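Local coordinates for putative hydrolase (Chromobacterium violaceum, PDB 3MCW), which is probably a hydrolase of the isochorismatase family, though its substrate is not established, at residues 10-22 against 48-60. Sequence-based numbering, arbitrary orientation.
With EDO (1,2-ethanediol), chain L; EDO (1,2-ethanediol), chain K.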
ATOM      1  N   SER A  10       9.674   0.232 -22.924  1.00 18.43           N
ATOM      2  CA  SER A  10       9.751   1.552 -23.541  1.00 16.66           C
ATOM      3  C   SER A  10      11.196   2.024 -23.628  1.00 15.37           C
ATOM      4  O   SER A  10      12.083   1.408 -23.048  1.00 17.27           O
ATOM      5  CB  SER A  10       8.948   2.593 -22.735  1.00 16.31           C
ATOM      6  OG  SER A  10       9.697   3.187 -21.682  1.00 15.66           O
ATOM      7  N   ASP A  11      11.423   3.093 -24.392  1.00 14.49           N
ATOM      8  CA  ASP A  11      12.748   3.681 -24.524  1.00 14.60           C
ATOM      9  C   ASP A  11      12.947   4.867 -23.562  1.00 13.62           C
ATOM     10  O   ASP A  11      13.953   5.588 -23.642  1.00 17.13           O
ATOM     11  CB  ASP A  11      13.081   4.080 -25.962  1.00 17.13           C
ATOM     12  CG  ASP A  11      12.198   5.196 -26.501  1.00 20.08           C
ATOM     13  OD1 ASP A  11      11.371   5.773 -25.772  1.00 21.52           O
ATOM     14  OD2 ASP A  11      12.330   5.466 -27.707  1.00 28.86           O
ATOM     15  N   LYS A  12      12.005   5.095 -22.644  1.00 11.09           N
ATOM     16  CA  LYS A  12      12.046   6.245 -21.756  1.00 10.37           C
ATOM     17  C   LYS A  12      11.607   5.901 -20.345  1.00  8.83           C
ATOM     18  O   LYS A  12      10.803   6.610 -19.760  1.00  8.91           O
ATOM     19  CB  LYS A  12      11.238   7.421 -22.345  1.00 12.51           C
ATOM     20  CG  LYS A  12       9.800   7.091 -22.703  1.00 13.40           C
ATOM     21  CD  LYS A  12       9.065   8.284 -23.313  1.00 17.06           C
ATOM     22  CE  LYS A  12       7.647   7.904 -23.685  1.00 19.44           C
ATOM     23  NZ  LYS A  12       6.833   8.997 -24.312  1.00 23.62           N
ATOM     24  N   PRO A  13      12.164   4.827 -19.739  1.00  8.30           N
ATOM     25  CA  PRO A  13      11.804   4.532 -18.361  1.00  7.42           C
ATOM     26  C   PRO A  13      12.191   5.708 -17.478  1.00  6.64           C
ATOM     27  O   PRO A  13      13.255   6.329 -17.647  1.00  7.82           O
ATOM     28  CB  PRO A  13      12.628   3.276 -18.062  1.00  8.62           C
ATOM     29  CG  PRO A  13      13.831   3.393 -18.960  1.00  9.13           C
ATOM     30  CD  PRO A  13      13.280   3.990 -20.221  1.00  9.16           C
ATOM     31  N   LEU A  14      11.354   5.984 -16.488  1.00  6.34           N
ATOM     32  CA  LEU A  14      11.491   7.142 -15.625  1.00  6.29           C
ATOM     33  C   LEU A  14      11.962   6.708 -14.236  1.00  6.51           C
ATOM     34  O   LEU A  14      11.342   5.846 -13.605  1.00  6.97           O
ATOM     35  CB  LEU A  14      10.154   7.910 -15.549  1.00  6.46           C
ATOM     36  CG  LEU A  14      10.182   9.194 -14.703  1.00  6.98           C
ATOM     37  CD1 LEU A  14       9.264  10.265 -15.267  1.00  7.66           C
ATOM     38  CD2 LEU A  14       9.838   8.938 -13.230  1.00  7.64           C
ATOM     39  N   LEU A  15      13.021   7.342 -13.755  1.00  5.85           N
ATOM     40  CA  LEU A  15      13.571   7.074 -12.400  1.00  5.81           C
ATOM     41  C   LEU A  15      12.874   7.936 -11.398  1.00  5.62           C
ATOM     42  O   LEU A  15      12.868   9.170 -11.524  1.00  6.43           O
ATOM     43  CB  LEU A  15      15.074   7.379 -12.395  1.00  6.43           C
ATOM     44  CG  LEU A  15      15.787   7.074 -11.079  1.00  6.63           C
ATOM     45  CD1 LEU A  15      15.796   5.577 -10.745  1.00  8.20           C
ATOM     46  CD2 LEU A  15      17.230   7.602 -11.162  1.00  7.60           C
ATOM     47  N   LEU A  16      12.247   7.296 -10.412  1.00  5.29           N
ATOM     48  CA  LEU A  16      11.487   7.933  -9.362  1.00  5.60           C
ATOM     49  C   LEU A  16      12.164   7.660  -8.027  1.00  5.41           C
ATOM     50  O   LEU A  16      12.141   6.516  -7.550  1.00  6.38           O
ATOM     51  CB  LEU A  16      10.048   7.373  -9.360  1.00  6.14           C
ATOM     52  CG  LEU A  16       9.047   8.107  -8.482  1.00  6.45           C
ATOM     53  CD1 LEU A  16       8.731   9.474  -9.052  1.00  7.04           C
ATOM     54  CD2 LEU A  16       7.761   7.271  -8.364  1.00  8.52           C
ATOM     55  N   LEU A  17      12.836   8.666  -7.480  1.00  5.47           N
ATOM     56  CA  LEU A  17      13.606   8.547  -6.222  1.00  5.84           C
ATOM     57  C   LEU A  17      12.792   9.113  -5.077  1.00  6.16           C
ATOM     58  O   LEU A  17      12.474  10.293  -5.089  1.00  7.74           O
ATOM     59  CB  LEU A  17      14.943   9.274  -6.345  1.00  6.70           C
ATOM     60  CG  LEU A  17      15.934   8.683  -7.330  1.00  7.59           C
ATOM     61  CD1 LEU A  17      17.220   9.541  -7.379  1.00 10.36           C
ATOM     62  CD2 LEU A  17      16.241   7.240  -7.014  1.00 10.31           C
ATOM     63  N   ILE A  18      12.497   8.284  -4.084  1.00  5.45           N
ATOM     64  CA  ILE A  18      11.545   8.635  -3.035  0.70  5.99           C
ATOM     65  C   ILE A  18      12.201   8.977  -1.705  1.00  5.47           C
ATOM     66  O   ILE A  18      12.798   8.122  -1.043  1.00  6.16           O
ATOM     67  CB  ILE A  18      10.493   7.527  -2.910  0.70  6.54           C
ATOM     68  CG1 ILE A  18       9.708   7.401  -4.226  0.70  6.70           C
ATOM     69  CG2 ILE A  18       9.614   7.760  -1.641  0.70  7.32           C
ATOM     70  CD1 ILE A  18       8.782   6.188  -4.227  0.70  7.58           C
ATOM     71  N   ASP A  19      12.059  10.233  -1.329  1.00  6.05           N
ATOM     72  CA  ASP A  19      12.251  10.694   0.030  1.00  6.54           C
ATOM     73  C   ASP A  19      13.656  10.460   0.611  1.00  6.41           C
ATOM     74  O   ASP A  19      13.815  10.257   1.808  1.00  7.20           O
ATOM     75  CB  ASP A  19      11.197  10.103   0.987  1.00  7.11           C
ATOM     76  CG  ASP A  19       9.783  10.498   0.670  1.00  7.23           C
ATOM     77  OD1 ASP A  19       9.531  11.313  -0.220  1.00  8.34           O
ATOM     78  OD2 ASP A  19       8.865   9.920   1.335  1.00  8.57           O
HETATM   79  N   MSE A  20      14.664  10.559  -0.238  1.00  7.09           N
HETATM   80  CA  MSE A  20      16.057  10.317   0.159  0.70  7.38           C
HETATM   81  C   MSE A  20      16.635  11.588   0.772  1.00  7.13           C
HETATM   82  O   MSE A  20      17.495  12.240   0.200  1.00  8.33           O
HETATM   83  CB  MSE A  20      16.867   9.804  -1.018  0.70  8.14           C
HETATM   84  CG  MSE A  20      16.486   8.387  -1.370  0.70  8.65           C
HETATM   85 SE   MSE A  20      17.054   7.078  -0.043  0.53  7.89          SE
HETATM   86  CE  MSE A  20      18.888   7.072  -0.880  0.70 11.66           C
ATOM     87  N   GLN A  21      16.133  11.896   1.954  1.00  6.99           N
ATOM     88  CA  GLN A  21      16.392  13.102   2.714  1.00  6.92           C
ATOM     89  C   GLN A  21      17.155  12.746   3.984  1.00  7.08           C
ATOM     90  O   GLN A  21      17.119  11.617   4.480  1.00  8.23           O
ATOM     91  CB  GLN A  21      15.096  13.842   3.012  1.00  7.07           C
ATOM     92  CG  GLN A  21      14.451  14.443   1.774  1.00  7.65           C
ATOM     93  CD  GLN A  21      12.966  14.650   1.944  1.00  7.05           C
ATOM     94  OE1 GLN A  21      12.175  13.775   1.575  1.00  8.27           O
ATOM     95  NE2 GLN A  21      12.572  15.796   2.524  1.00  7.69           N
ATOM     96  N   GLN A  22      17.880  13.731   4.504  1.00  7.51           N
ATOM     97  CA  GLN A  22      18.766  13.496   5.636  1.00  8.32           C
ATOM     98  C   GLN A  22      18.011  13.086   6.902  1.00  8.34           C
ATOM     99  O   GLN A  22      18.589  12.446   7.774  1.00  9.08           O
ATOM    100  CB  GLN A  22      19.661  14.699   5.873  1.00  9.55           C
ATOM    101  CG  GLN A  22      20.614  14.929   4.681  1.00 10.24           C
ATOM    102  CD  GLN A  22      21.417  16.193   4.764  1.00 13.74           C
ATOM    103  OE1 GLN A  22      21.789  16.603   5.827  1.00 17.45           O
ATOM    104  NE2 GLN A  22      21.654  16.831   3.623  1.00 16.58           N
ATOM    105  N   TRP A  48      20.950   7.758 -15.325  1.00  6.97           N
ATOM    106  CA  TRP A  48      19.807   8.468 -15.890  1.00  7.35           C
ATOM    107  C   TRP A  48      20.239   9.816 -16.431  1.00  6.92           C
ATOM    108  O   TRP A  48      19.817  10.217 -17.523  1.00  8.59           O
ATOM    109  CB  TRP A  48      18.652   8.567 -14.882  1.00  6.70           C
ATOM    110  CG  TRP A  48      17.503   7.648 -15.193  1.00  6.74           C
ATOM    111  CD1 TRP A  48      16.332   8.044 -15.759  1.00  7.23           C
ATOM    112  CD2 TRP A  48      17.412   6.228 -15.017  1.00  6.71           C
ATOM    113  NE1 TRP A  48      15.527   6.957 -15.967  1.00  7.24           N
ATOM    114  CE2 TRP A  48      16.168   5.834 -15.532  1.00  6.64           C
ATOM    115  CE3 TRP A  48      18.241   5.244 -14.445  1.00  7.44           C
ATOM    116  CZ2 TRP A  48      15.716   4.518 -15.482  1.00  7.93           C
ATOM    117  CZ3 TRP A  48      17.818   3.924 -14.434  1.00  7.89           C
ATOM    118  CH2 TRP A  48      16.543   3.572 -14.940  1.00  8.48           C
ATOM    119  N   ARG A  49      21.009  10.552 -15.659  1.00  6.81           N
ATOM    120  CA  ARG A  49      21.510  11.854 -16.083  1.00  6.90           C
ATOM    121  C   ARG A  49      22.393  11.723 -17.329  1.00  7.27           C
ATOM    122  O   ARG A  49      22.241  12.480 -18.282  1.00  7.99           O
ATOM    123  CB  ARG A  49      22.289  12.524 -14.954  1.00  6.58           C
ATOM    124  CG  ARG A  49      21.424  13.039 -13.840  1.00  6.78           C
ATOM    125  CD  ARG A  49      22.275  13.472 -12.675  1.00  6.87           C
ATOM    126  NE  ARG A  49      21.449  14.140 -11.662  1.00  7.18           N
ATOM    127  CZ  ARG A  49      21.801  14.380 -10.414  1.00  7.17           C
ATOM    128  NH1 ARG A  49      22.944  13.963  -9.916  1.00  8.56           N
ATOM    129  NH2 ARG A  49      20.975  15.067  -9.638  1.00  7.89           N
ATOM    130  N   ALA A  50      23.315  10.770 -17.314  1.00  7.05           N
ATOM    131  CA  ALA A  50      24.250  10.593 -18.420  1.00  7.70           C
ATOM    132  C   ALA A  50      23.514  10.247 -19.705  1.00  8.23           C
ATOM    133  O   ALA A  50      23.929  10.676 -20.770  1.00 10.04           O
ATOM    134  CB  ALA A  50      25.280   9.527 -18.060  1.00  9.06           C
ATOM    135  N   ARG A  51      22.414   9.501 -19.601  1.00  7.75           N
ATOM    136  CA  ARG A  51      21.637   9.057 -20.744  1.00  9.48           C
ATOM    137  C   ARG A  51      20.534  10.043 -21.113  1.00  9.29           C
ATOM    138  O   ARG A  51      19.871   9.865 -22.150  1.00 11.99           O
ATOM    139  CB  ARG A  51      21.069   7.662 -20.490  1.00  9.64           C
ATOM    140  CG  ARG A  51      22.131   6.546 -20.471  1.00 11.14           C
ATOM    141  CD  ARG A  51      21.483   5.226 -20.122  1.00 12.17           C
ATOM    142  NE  ARG A  51      22.419   4.095 -20.066  1.00 13.67           N
ATOM    143  CZ  ARG A  51      22.936   3.475 -21.111  1.00 14.66           C
ATOM    144  NH1 ARG A  51      22.646   3.857 -22.352  1.00 16.53           N
ATOM    145  NH2 ARG A  51      23.783   2.451 -20.927  1.00 16.21           N
ATOM    146  N   GLY A  52      20.315  11.069 -20.299  1.00  9.39           N
ATOM    147  CA  GLY A  52      19.259  12.022 -20.597  1.00  9.85           C
ATOM    148  C   GLY A  52      17.858  11.450 -20.503  1.00  9.76           C
ATOM    149  O   GLY A  52      16.963  11.894 -21.218  1.00 12.26           O
ATOM    150  N   LEU A  53      17.662  10.494 -19.609  1.00  8.37           N
ATOM    151  CA  LEU A  53      16.369   9.840 -19.435  1.00  8.28           C
ATOM    152  C   LEU A  53      15.519  10.573 -18.380  1.00  7.76           C
ATOM    153  O   LEU A  53      16.038  11.309 -17.544  1.00  8.51           O
ATOM    154  CB  LEU A  53      16.617   8.383 -19.032  1.00  8.60           C
ATOM    155  CG  LEU A  53      17.153   7.510 -20.135  1.00 10.24           C
ATOM    156  CD1 LEU A  53      17.629   6.181 -19.534  1.00 12.39           C
ATOM    157  CD2 LEU A  53      16.045   7.280 -21.175  1.00 14.02           C
ATOM    158  N   PRO A  54      14.199  10.341 -18.394  1.00  7.51           N
ATOM    159  CA  PRO A  54      13.319  11.064 -17.512  1.00  7.54           C
ATOM    160  C   PRO A  54      13.538  10.701 -16.030  1.00  6.70           C
ATOM    161  O   PRO A  54      13.717   9.528 -15.709  1.00  6.88           O
ATOM    162  CB  PRO A  54      11.915  10.625 -17.982  1.00  9.44           C
ATOM    163  CG  PRO A  54      12.054   9.943 -19.220  1.00 10.52           C
ATOM    164  CD  PRO A  54      13.457   9.490 -19.337  1.00  8.82           C
ATOM    165  N   LEU A  55      13.452  11.692 -15.148  1.00  6.94           N
ATOM    166  CA  LEU A  55      13.662  11.443 -13.739  1.00  6.85           C
ATOM    167  C   LEU A  55      12.879  12.430 -12.912  1.00  6.40           C
ATOM    168  O   LEU A  55      12.689  13.593 -13.295  1.00  7.63           O
ATOM    169  CB  LEU A  55      15.121  11.292 -13.350  1.00 10.52           C
ATOM    170  CG  LEU A  55      15.897  12.551 -13.419  1.00 10.57           C
ATOM    171  CD1 LEU A  55      15.885  13.104 -12.089  1.00 12.94           C
ATOM    172  CD2 LEU A  55      17.346  12.253 -13.840  1.00 13.26           C
ATOM    173  N   ILE A  56      12.375  11.959 -11.782  1.00  5.85           N
ATOM    174  CA  ILE A  56      11.631  12.799 -10.823  1.00  5.81           C
ATOM    175  C   ILE A  56      12.124  12.446  -9.418  1.00  5.32           C
ATOM    176  O   ILE A  56      12.137  11.263  -9.026  1.00  6.67           O
ATOM    177  CB  ILE A  56      10.106  12.576 -10.917  1.00  6.48           C
ATOM    178  CG1 ILE A  56       9.578  13.004 -12.294  1.00  6.76           C
ATOM    179  CG2 ILE A  56       9.380  13.275  -9.791  1.00  7.85           C
ATOM    180  CD1 ILE A  56       8.114  12.636 -12.518  1.00  8.89           C
ATOM    181  N   HIS A  57      12.476  13.471  -8.654  1.00  5.06           N
ATOM    182  CA  HIS A  57      12.752  13.351  -7.228  1.00  5.36           C
ATOM    183  C   HIS A  57      11.463  13.621  -6.465  1.00  5.14           C
ATOM    184  O   HIS A  57      10.825  14.644  -6.673  1.00  6.72           O
ATOM    185  CB  HIS A  57      13.797  14.367  -6.801  1.00  5.69           C
ATOM    186  CG  HIS A  57      15.068  14.351  -7.546  1.00  5.87           C
ATOM    187  ND1 HIS A  57      16.127  13.556  -7.160  1.00  7.02           N
ATOM    188  CD2 HIS A  57      15.447  15.032  -8.655  1.00  6.60           C
ATOM    189  CE1 HIS A  57      17.114  13.790  -8.010  1.00  6.70           C
ATOM    190  NE2 HIS A  57      16.732  14.669  -8.937  1.00  6.71           N
ATOM    191  N   ILE A  58      11.082  12.715  -5.558  1.00  5.40           N
ATOM    192  CA  ILE A  58       9.988  12.922  -4.646  1.00  5.51           C
ATOM    193  C   ILE A  58      10.558  13.318  -3.297  1.00  5.76           C
ATOM    194  O   ILE A  58      11.467  12.662  -2.767  1.00  6.46           O
ATOM    195  CB  ILE A  58       9.124  11.639  -4.518  1.00  6.13           C
ATOM    196  CG1 ILE A  58       8.536  11.211  -5.856  1.00  6.18           C
ATOM    197  CG2 ILE A  58       8.040  11.825  -3.434  1.00  7.71           C
ATOM    198  CD1 ILE A  58       7.659  12.244  -6.561  1.00  6.88           C
ATOM    199  N   ARG A  59      10.020  14.387  -2.737  1.00  6.13           N
ATOM    200  CA  ARG A  59      10.439  14.956  -1.486  1.00  6.25           C
ATOM    201  C   ARG A  59       9.282  14.918  -0.492  1.00  6.33           C
ATOM    202  O   ARG A  59       8.162  15.270  -0.864  1.00  7.49           O
ATOM    203  CB  ARG A  59      10.829  16.461  -1.686  1.00  7.88           C
ATOM    204  CG  ARG A  59      11.626  17.062  -0.585  1.00  8.40           C
ATOM    205  CD  ARG A  59      11.896  18.518  -0.846  1.00  9.11           C
ATOM    206  NE  ARG A  59      10.713  19.336  -0.730  1.00  8.69           N
ATOM    207  CZ  ARG A  59      10.616  20.591  -1.160  1.00  8.52           C
ATOM    208  NH1 ARG A  59      11.610  21.135  -1.855  1.00  9.56           N
ATOM    209  NH2 ARG A  59       9.506  21.267  -0.953  1.00  9.09           N
ATOM    210  N   HIS A  60       9.538  14.567   0.756  1.00  6.29           N
ATOM    211  CA  HIS A  60       8.506  14.574   1.771  1.00  6.64           C
ATOM    212  C   HIS A  60       8.590  15.848   2.598  1.00  7.02           C
ATOM    213  O   HIS A  60       9.662  16.218   3.091  1.00  7.90           O
ATOM    214  CB  HIS A  60       8.635  13.351   2.696  1.00  8.14           C
ATOM    215  CG  HIS A  60       7.426  13.164   3.525  1.00  8.64           C
ATOM    216  ND1 HIS A  60       6.256  12.650   3.005  1.00  8.98           N
ATOM    217  CD2 HIS A  60       7.180  13.494   4.808  1.00 11.41           C
ATOM    218  CE1 HIS A  60       5.353  12.649   3.963  1.00  9.65           C
ATOM    219  NE2 HIS A  60       5.888  13.155   5.062  1.00 11.32           N
TER
HETATM  220  C1  EDO L 207      10.718  14.429 -16.049  0.50 14.85           C
HETATM  221  O1  EDO L 207      10.872  14.828 -14.712  0.50 14.73           O
HETATM  222  C2  EDO L 207      11.901  14.994 -16.797  0.50 15.09           C
HETATM  223  O2  EDO L 207      13.081  14.240 -16.475  0.50 14.55           O
HETATM  224  C1  EDO K 206      18.924   4.441 -23.820  1.00 22.56           C
HETATM  225  O1  EDO K 206      19.000   4.436 -25.264  1.00 30.49           O
HETATM  226  C2  EDO K 206      19.565   5.684 -23.295  1.00 21.10           C
HETATM  227  O2  EDO K 206      20.987   5.647 -23.399  1.00 24.35           O
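Leu15 lays its CB squarely over the five-membered ring of Trp48, 3.5 Å from the centroid and almost on the ring normal, while Leu53 CD1 lies over the opposite face. Leu15 CG is anti to the backbone N (chi1 -177°), with chi1 and chi2 together bringing CD2 to the rim of the same face, 4.0 Å from Trp48 CG. At the ring's edge Trp48 NE1 donates to Pro13 O (2.9 Å); the acceptor is near the indole plane, but the donor stands 36° out of the carbonyl plane. Trp48 sits in the last turn of helix 37-51, which closes in a Schellman motif at Gly52 and links parallel neighbours 14-18 and 55-60 as a beta-alpha-beta crossover in the six-stranded sheet of the isochorismatase fold. The strands are zipped by backbone bonds from Leu15 N to Pro54 O through to Asp19 N to Ile58 O. On the sheet face away from Trp48, Leu14 CD1 reaches both Pro54 CB and Ile56 CD1, and Leu16 CD1 slips between Ile56 and Ile58, approaching Ile58 CG1 to 3.6 Å; Ile91 of strand 89-93 packs beyond these isoleucines. Past the strand end, the Gln21 amide pairs with the backbone N and O of His60: OE1 accepts from His60 N (2.9 Å, almost straight) and NE2 donates to His60 O (3.0 Å), which lies in the amide plane. This paired grip fixes the amide's rotation, and NE2 also serves His76 O. Asp19 puts its carboxylate against His60 CB, the carboxylate and imidazole planes 62° apart; Lys93 NZ forms a salt bridge with Asp19 OD2 and a hydrogen bond with His60 ND1.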